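Local coordinates for hypothetical protein Atu2684 (Agrobacterium tumefaciens, PDB 2AXO) that is of unknown function but belongs to the DUF1223 family of the thioredoxin clan and carries a disulfide-bonded CxxC motif, at residues 152-157 against 252-257; 174-179 against 232-237. All blocks are in the same frame, centred on the assembly; numbering follows the deposited sequence.

Contact 1 of 2, residues 152-157 against 252-257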
ATOM      1  N   VAL A 152       9.552  23.172  20.341  1.00 11.01           N
ATOM      2  CA  VAL A 152       8.124  22.883  20.343  1.00 11.02           C
ATOM      3  C   VAL A 152       7.782  22.401  21.743  1.00  9.42           C
ATOM      4  O   VAL A 152       8.455  21.521  22.286  1.00 10.84           O
ATOM      5  CB  VAL A 152       7.748  21.775  19.323  1.00  9.57           C
ATOM      6  CG1 VAL A 152       6.248  21.510  19.384  1.00 11.70           C
ATOM      7  CG2 VAL A 152       8.140  22.198  17.915  1.00 13.25           C
ATOM      8  N   SER A 153       6.751  22.998  22.329  1.00 11.59           N
ATOM      9  CA  SER A 153       6.302  22.650  23.676  1.00 13.98           C
ATOM     10  C   SER A 153       4.804  22.393  23.641  1.00 12.74           C
ATOM     11  O   SER A 153       4.086  22.996  22.849  1.00 12.09           O
ATOM     12  CB  SER A 153       6.571  23.800  24.656  1.00 13.45           C
ATOM     13  OG  SER A 153       7.951  24.118  24.733  1.00 21.60           O
ATOM     14  N   SER A 154       4.332  21.508  24.510  1.00 12.95           N
ATOM     15  CA  SER A 154       2.911  21.198  24.563  1.00 12.37           C
ATOM     16  C   SER A 154       2.497  20.918  25.999  1.00 13.98           C
ATOM     17  O   SER A 154       3.265  20.365  26.786  1.00 13.87           O
ATOM     18  CB  SER A 154       2.604  19.984  23.683  1.00 14.42           C
ATOM     19  OG  SER A 154       3.422  18.878  24.039  1.00 11.18           O
ATOM     20  N   LYS A 155       1.275  21.309  26.338  1.00 13.77           N
ATOM     21  CA  LYS A 155       0.770  21.101  27.682  1.00 15.14           C
ATOM     22  C   LYS A 155      -0.733  21.292  27.702  1.00 15.98           C
ATOM     23  O   LYS A 155      -1.309  21.842  26.765  1.00 13.46           O
ATOM     24  CB  LYS A 155       1.404  22.110  28.640  1.00 17.31           C
ATOM     25  CG  LYS A 155       1.135  23.553  28.227  1.00 21.56           C
ATOM     26  CD  LYS A 155       1.592  24.563  29.274  1.00 25.74           C
ATOM     27  CE  LYS A 155       0.723  24.504  30.520  1.00 27.97           C
ATOM     28  NZ  LYS A 155       1.064  25.591  31.479  1.00 30.98           N
ATOM     29  N   PHE A 156      -1.352  20.834  28.783  1.00 17.02           N
ATOM     30  CA  PHE A 156      -2.786  20.967  28.986  1.00 20.43           C
ATOM     31  C   PHE A 156      -3.026  22.283  29.706  1.00 23.98           C
ATOM     32  O   PHE A 156      -2.404  22.553  30.738  1.00 25.26           O
ATOM     33  CB  PHE A 156      -3.314  19.834  29.865  1.00 19.45           C
ATOM     34  CG  PHE A 156      -3.340  18.498  29.191  1.00 17.99           C
ATOM     35  CD1 PHE A 156      -4.268  18.230  28.193  1.00 17.25           C
ATOM     36  CD2 PHE A 156      -2.454  17.495  29.576  1.00 14.76           C
ATOM     37  CE1 PHE A 156      -4.318  16.977  27.588  1.00 16.81           C
ATOM     38  CE2 PHE A 156      -2.494  16.241  28.979  1.00 13.40           C
ATOM     39  CZ  PHE A 156      -3.428  15.979  27.985  1.00 15.77           C
ATOM     40  N   ALA A 157      -3.920  23.099  29.156  1.00 27.09           N
ATOM     41  CA  ALA A 157      -4.268  24.389  29.742  1.00 30.33           C
ATOM     42  C   ALA A 157      -5.617  24.254  30.441  1.00 32.50           C
ATOM     43  O   ALA A 157      -6.538  25.039  30.204  1.00 35.27           O
ATOM     44  CB  ALA A 157      -4.345  25.450  28.656  1.00 29.60           C
ATOM     45  N   GLY A 252      10.971  20.192  14.207  1.00  9.73           N
ATOM     46  CA  GLY A 252      10.675  20.385  15.617  1.00  9.27           C
ATOM     47  C   GLY A 252       9.662  19.344  16.033  1.00  8.45           C
ATOM     48  O   GLY A 252       8.858  18.906  15.209  1.00  8.71           O
ATOM     49  N   ALA A 253       9.688  18.932  17.296  1.00  9.32           N
ATOM     50  CA  ALA A 253       8.738  17.928  17.747  1.00 10.55           C
ATOM     51  C   ALA A 253       8.606  17.877  19.257  1.00 11.90           C
ATOM     52  O   ALA A 253       9.524  18.242  19.995  1.00 10.30           O
ATOM     53  CB  ALA A 253       9.134  16.555  17.218  1.00 11.80           C
ATOM     54  N   SER A 254       7.452  17.402  19.704  1.00 11.84           N
ATOM     55  CA  SER A 254       7.167  17.297  21.118  1.00 13.57           C
ATOM     56  C   SER A 254       6.104  16.245  21.363  1.00 13.01           C
ATOM     57  O   SER A 254       5.284  15.957  20.490  1.00 11.95           O
ATOM     58  CB  SER A 254       6.675  18.647  21.643  1.00 13.96           C
ATOM     59  OG  SER A 254       6.189  18.547  22.973  1.00 15.48           O
ATOM     60  N   ILE A 255       6.133  15.661  22.554  1.00 10.51           N
ATOM     61  CA  ILE A 255       5.130  14.683  22.923  1.00  9.23           C
ATOM     62  C   ILE A 255       4.435  15.157  24.181  1.00  9.10           C
ATOM     63  O   ILE A 255       5.061  15.696  25.089  1.00  7.70           O
ATOM     64  CB  ILE A 255       5.721  13.285  23.190  1.00 11.19           C
ATOM     65  CG1 ILE A 255       6.045  12.599  21.860  1.00 13.62           C
ATOM     66  CG2 ILE A 255       4.714  12.437  23.988  1.00 11.39           C
ATOM     67  CD1 ILE A 255       6.538  11.171  21.996  1.00 17.26           C
ATOM     68  N   LEU A 256       3.125  14.981  24.204  1.00  8.65           N
ATOM     69  CA  LEU A 256       2.317  15.348  25.348  1.00 11.63           C
ATOM     70  C   LEU A 256       1.592  14.074  25.742  1.00 11.31           C
ATOM     71  O   LEU A 256       0.833  13.523  24.945  1.00 11.98           O
ATOM     72  CB  LEU A 256       1.298  16.429  24.967  1.00 12.05           C
ATOM     73  CG  LEU A 256       0.304  16.818  26.066  1.00 12.19           C
ATOM     74  CD1 LEU A 256       1.068  17.268  27.306  1.00 15.71           C
ATOM     75  CD2 LEU A 256      -0.613  17.934  25.576  1.00 13.20           C
ATOM     76  N   LEU A 257       1.839  13.584  26.951  1.00 11.09           N
ATOM     77  CA  LEU A 257       1.161  12.369  27.391  1.00 12.41           C
ATOM     78  C   LEU A 257      -0.101  12.737  28.147  1.00 13.21           C
ATOM     79  O   LEU A 257      -0.147  13.759  28.832  1.00 11.71           O
ATOM     80  CB  LEU A 257       2.067  11.524  28.290  1.00 12.80           C
ATOM     81  CG  LEU A 257       3.303  10.900  27.642  1.00 13.78           C
ATOM     82  CD1 LEU A 257       4.041  10.060  28.676  1.00 18.07           C
ATOM     83  CD2 LEU A 257       2.889  10.048  26.452  1.00 14.94           C
TER
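L256 packs over the ring of F156: its CD2 stands 4.2 Å from the ring centroid and 8° off the ring normal, a CH-pi contact over the centre of that face. The two side chains cross obliquely, and L256 CD1 meets CE2 of F156 at 4.1 Å. The CE2 side of the ring reaches furthest into segment 252-257: at the ring edge, near its plane, F156 CE2 approaches the carbonyl O of L257 at 3.4 Å.

The polar part is one hydroxyl pair. S154 OG and S254 OG are hydrogen-bonded at 3.0 Å, and either could be the donor; S254 OG, anti to its backbone N (chi1 171°), reaches across to meet its partner. S154 OG also rests on L256 CB at 3.4 Å.

V152 packs by van der Waals contact: its CG1 touches S254 CB at 3.7 Å, while CG2 lies against the G252-A253 peptide.

The strands run nearly parallel, 17° apart, yet meet through side chains as members of different sheets. Strand 152-156 pairs with strand 161-165, and strand 247-257 pairs with strand 232-241. V161 of strand 161-165 touches both F156 and L256. V226 and V229 of helix 223-229 also touch F156, and K230 makes a cation-pi contact with its ring.

Contact 2 of 2, residues 174-179 against 232-237; sequences VVVAYF and GGCAVL
F179 lays one face of its ring on the backbone of G233, whose carbonyl C sits 3.5 Å above the plane, over the centre. G233 CA adds a CH-pi contact at 4.0 Å from the F179 ring centroid, and the C234 peptide N comes within 3.4 Å of F179 CE1, obliquely. F179 CG sits between its backbone N and carbonyl carbon (chi1 57°), and the ring from there lies across G233. G233 has no CB, and its main chain can approach the ring closely. H201 stacks with the same ring. Y178 lies on the opposite side of the sheet: V176 CG1, of its own strand, stands over one face toward the rim, and C234 CB comes within 3.9 Å of Y178 CD1.

Three antiparallel hydrogen-bonded pairs, V175 with L237, A177 with A235 and F179 with G233, join the strands through six backbone bonds. The L237 N to V175 O bond is short, at 2.7 Å, and nearly straight. V176 with V236 and Y178 with C234 are the non-hydrogen-bonded pairs between them.

V174, V176, V236 and C234 gather on the Y178 side, with V176 CG1 3.8 Å from C234 CB. This side faces strand 161-165, where I163 touches V176 and V236. On the F179 side, A177 and A235 pack against strand 74-79. The arrangement is regular antiparallel pairing of the two inner strands of the sheet formed by 196-212, 172-186, 232-241 and 247-257, which has strand 161-165 on the Y178 side and strand 74-79 on the F179 side in this alpha/beta protein.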
ATOM      1  N   VAL A 174       1.715  22.291  11.369  1.00 11.20           N
ATOM      2  CA  VAL A 174       1.754  21.878  12.753  1.00 11.04           C
ATOM      3  C   VAL A 174       0.901  20.615  12.739  1.00 10.02           C
ATOM      4  O   VAL A 174      -0.326  20.682  12.700  1.00 10.07           O
ATOM      5  CB  VAL A 174       1.130  22.939  13.675  1.00 13.26           C
ATOM      6  CG1 VAL A 174       1.127  22.438  15.113  1.00 11.57           C
ATOM      7  CG2 VAL A 174       1.927  24.238  13.570  1.00 11.66           C
ATOM      8  N   VAL A 175       1.564  19.462  12.739  1.00  9.86           N
ATOM      9  CA  VAL A 175       0.882  18.170  12.690  1.00 10.73           C
ATOM     10  C   VAL A 175       0.771  17.506  14.064  1.00 10.34           C
ATOM     11  O   VAL A 175       1.742  17.453  14.815  1.00 10.07           O
ATOM     12  CB  VAL A 175       1.630  17.200  11.735  1.00 10.67           C
ATOM     13  CG1 VAL A 175       0.901  15.859  11.653  1.00 12.07           C
ATOM     14  CG2 VAL A 175       1.759  17.828  10.353  1.00 12.95           C
ATOM     15  N   VAL A 176      -0.414  16.999  14.384  1.00  8.75           N
ATOM     16  CA  VAL A 176      -0.617  16.317  15.655  1.00  9.36           C
ATOM     17  C   VAL A 176      -1.020  14.880  15.385  1.00  9.10           C
ATOM     18  O   VAL A 176      -1.999  14.618  14.678  1.00 11.27           O
ATOM     19  CB  VAL A 176      -1.717  16.980  16.512  1.00  8.50           C
ATOM     20  CG1 VAL A 176      -1.895  16.207  17.820  1.00 11.37           C
ATOM     21  CG2 VAL A 176      -1.356  18.427  16.802  1.00 10.48           C
ATOM     22  N   ALA A 177      -0.251  13.954  15.945  1.00  8.15           N
ATOM     23  CA  ALA A 177      -0.514  12.533  15.792  1.00  8.03           C
ATOM     24  C   ALA A 177      -0.993  12.020  17.143  1.00  8.77           C
ATOM     25  O   ALA A 177      -0.265  12.079  18.140  1.00  8.26           O
ATOM     26  CB  ALA A 177       0.753  11.797  15.357  1.00  9.54           C
ATOM     27  N   TYR A 178      -2.231  11.541  17.175  1.00  7.57           N
ATOM     28  CA  TYR A 178      -2.830  11.030  18.401  1.00  7.59           C
ATOM     29  C   TYR A 178      -2.574   9.535  18.512  1.00  6.93           C
ATOM     30  O   TYR A 178      -2.713   8.802  17.538  1.00  6.36           O
ATOM     31  CB  TYR A 178      -4.335  11.303  18.382  1.00  7.44           C
ATOM     32  CG  TYR A 178      -4.679  12.775  18.268  1.00  8.55           C
ATOM     33  CD1 TYR A 178      -4.696  13.597  19.397  1.00 10.04           C
ATOM     34  CD2 TYR A 178      -4.966  13.350  17.028  1.00 10.93           C
ATOM     35  CE1 TYR A 178      -4.997  14.962  19.297  1.00 11.54           C
ATOM     36  CE2 TYR A 178      -5.264  14.714  16.914  1.00 10.27           C
ATOM     37  CZ  TYR A 178      -5.277  15.510  18.050  1.00 11.53           C
ATOM     38  OH  TYR A 178      -5.560  16.852  17.936  1.00 14.40           O
ATOM     39  N   PHE A 179      -2.194   9.082  19.702  1.00  8.81           N
ATOM     40  CA  PHE A 179      -1.930   7.667  19.900  1.00  9.31           C
ATOM     41  C   PHE A 179      -2.382   7.177  21.258  1.00 10.08           C
ATOM     42  O   PHE A 179      -2.666   7.965  22.170  1.00 11.49           O
ATOM     43  CB  PHE A 179      -0.428   7.370  19.751  1.00  6.70           C
ATOM     44  CG  PHE A 179       0.444   8.165  20.680  1.00  7.97           C
ATOM     45  CD1 PHE A 179       1.091   9.312  20.228  1.00  7.92           C
ATOM     46  CD2 PHE A 179       0.603   7.782  22.015  1.00  7.27           C
ATOM     47  CE1 PHE A 179       1.883  10.072  21.087  1.00  6.91           C
ATOM     48  CE2 PHE A 179       1.390   8.532  22.887  1.00  9.43           C
ATOM     49  CZ  PHE A 179       2.034   9.682  22.422  1.00  7.82           C
ATOM     50  N   GLY A 232      -4.311   8.532  25.506  1.00 14.54           N
ATOM     51  CA  GLY A 232      -2.951   8.033  25.427  1.00 12.22           C
ATOM     52  C   GLY A 232      -2.031   9.232  25.406  1.00 12.78           C
ATOM     53  O   GLY A 232      -1.502   9.646  26.436  1.00 13.13           O
ATOM     54  N   GLY A 233      -1.850   9.805  24.225  1.00 10.37           N
ATOM     55  CA  GLY A 233      -1.010  10.975  24.110  1.00 10.73           C
ATOM     56  C   GLY A 233      -1.021  11.475  22.689  1.00  9.87           C
ATOM     57  O   GLY A 233      -1.804  11.015  21.857  1.00  7.41           O
ATOM     58  N   CYS A 234      -0.150  12.432  22.408  1.00  9.51           N
ATOM     59  CA  CYS A 234      -0.056  12.955  21.065  1.00  9.92           C
ATOM     60  C   CYS A 234       1.362  13.449  20.867  1.00 10.33           C
ATOM     61  O   CYS A 234       2.093  13.696  21.829  1.00 10.99           O
ATOM     62  CB  CYS A 234      -1.067  14.094  20.843  1.00 10.46           C
ATOM     63  SG  CYS A 234      -0.672  15.690  21.596  1.00 12.28           S
ATOM     64  N   ALA A 235       1.751  13.552  19.608  1.00  9.15           N
ATOM     65  CA  ALA A 235       3.064  14.039  19.252  1.00  8.62           C
ATOM     66  C   ALA A 235       2.806  15.216  18.335  1.00  8.81           C
ATOM     67  O   ALA A 235       1.967  15.126  17.441  1.00 10.54           O
ATOM     68  CB  ALA A 235       3.844  12.954  18.514  1.00  9.29           C
ATOM     69  N   VAL A 236       3.488  16.326  18.585  1.00  9.44           N
ATOM     70  CA  VAL A 236       3.351  17.502  17.738  1.00  8.69           C
ATOM     71  C   VAL A 236       4.566  17.461  16.832  1.00  8.30           C
ATOM     72  O   VAL A 236       5.700  17.406  17.308  1.00  6.79           O
ATOM     73  CB  VAL A 236       3.383  18.816  18.552  1.00  9.89           C
ATOM     74  CG1 VAL A 236       3.393  20.015  17.601  1.00 12.31           C
ATOM     75  CG2 VAL A 236       2.164  18.894  19.474  1.00 10.28           C
ATOM     76  N   LEU A 237       4.332  17.468  15.529  1.00  8.23           N
ATOM     77  CA  LEU A 237       5.421  17.417  14.571  1.00  8.85           C
ATOM     78  C   LEU A 237       5.395  18.674  13.714  1.00 10.70           C
ATOM     79  O   LEU A 237       4.401  18.941  13.039  1.00 10.68           O
ATOM     80  CB  LEU A 237       5.281  16.180  13.674  1.00  5.38           C
ATOM     81  CG  LEU A 237       5.148  14.817  14.370  1.00  3.33           C
ATOM     82  CD1 LEU A 237       4.919  13.727  13.334  1.00  4.19           C
ATOM     83  CD2 LEU A 237       6.405  14.515  15.194  1.00  5.15           C
TER

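Overall arrangement
Contacts 1 and 2, whose centres lie about 8 Å apart, both involve the four-stranded antiparallel sheet 196-212, 172-186, 232-241, 247-257. Contact 2 joins its two inner strands; contact 1 brings its outermost strand 247-257 against strand 152-156 of the three-stranded sheet. Strands 232-241 and 247-257 follow each other in the chain and are neighbours in the sheet, and probable backbone hydrogen bonds from V236 N to S254 O and from L256 N to C234 O link the contacts directly. In sequence, both segments of contact 2 fall between the two segments of contact 1. Contact 1 thus packs one sheet on another, while contact 2 is pairing within one sheet.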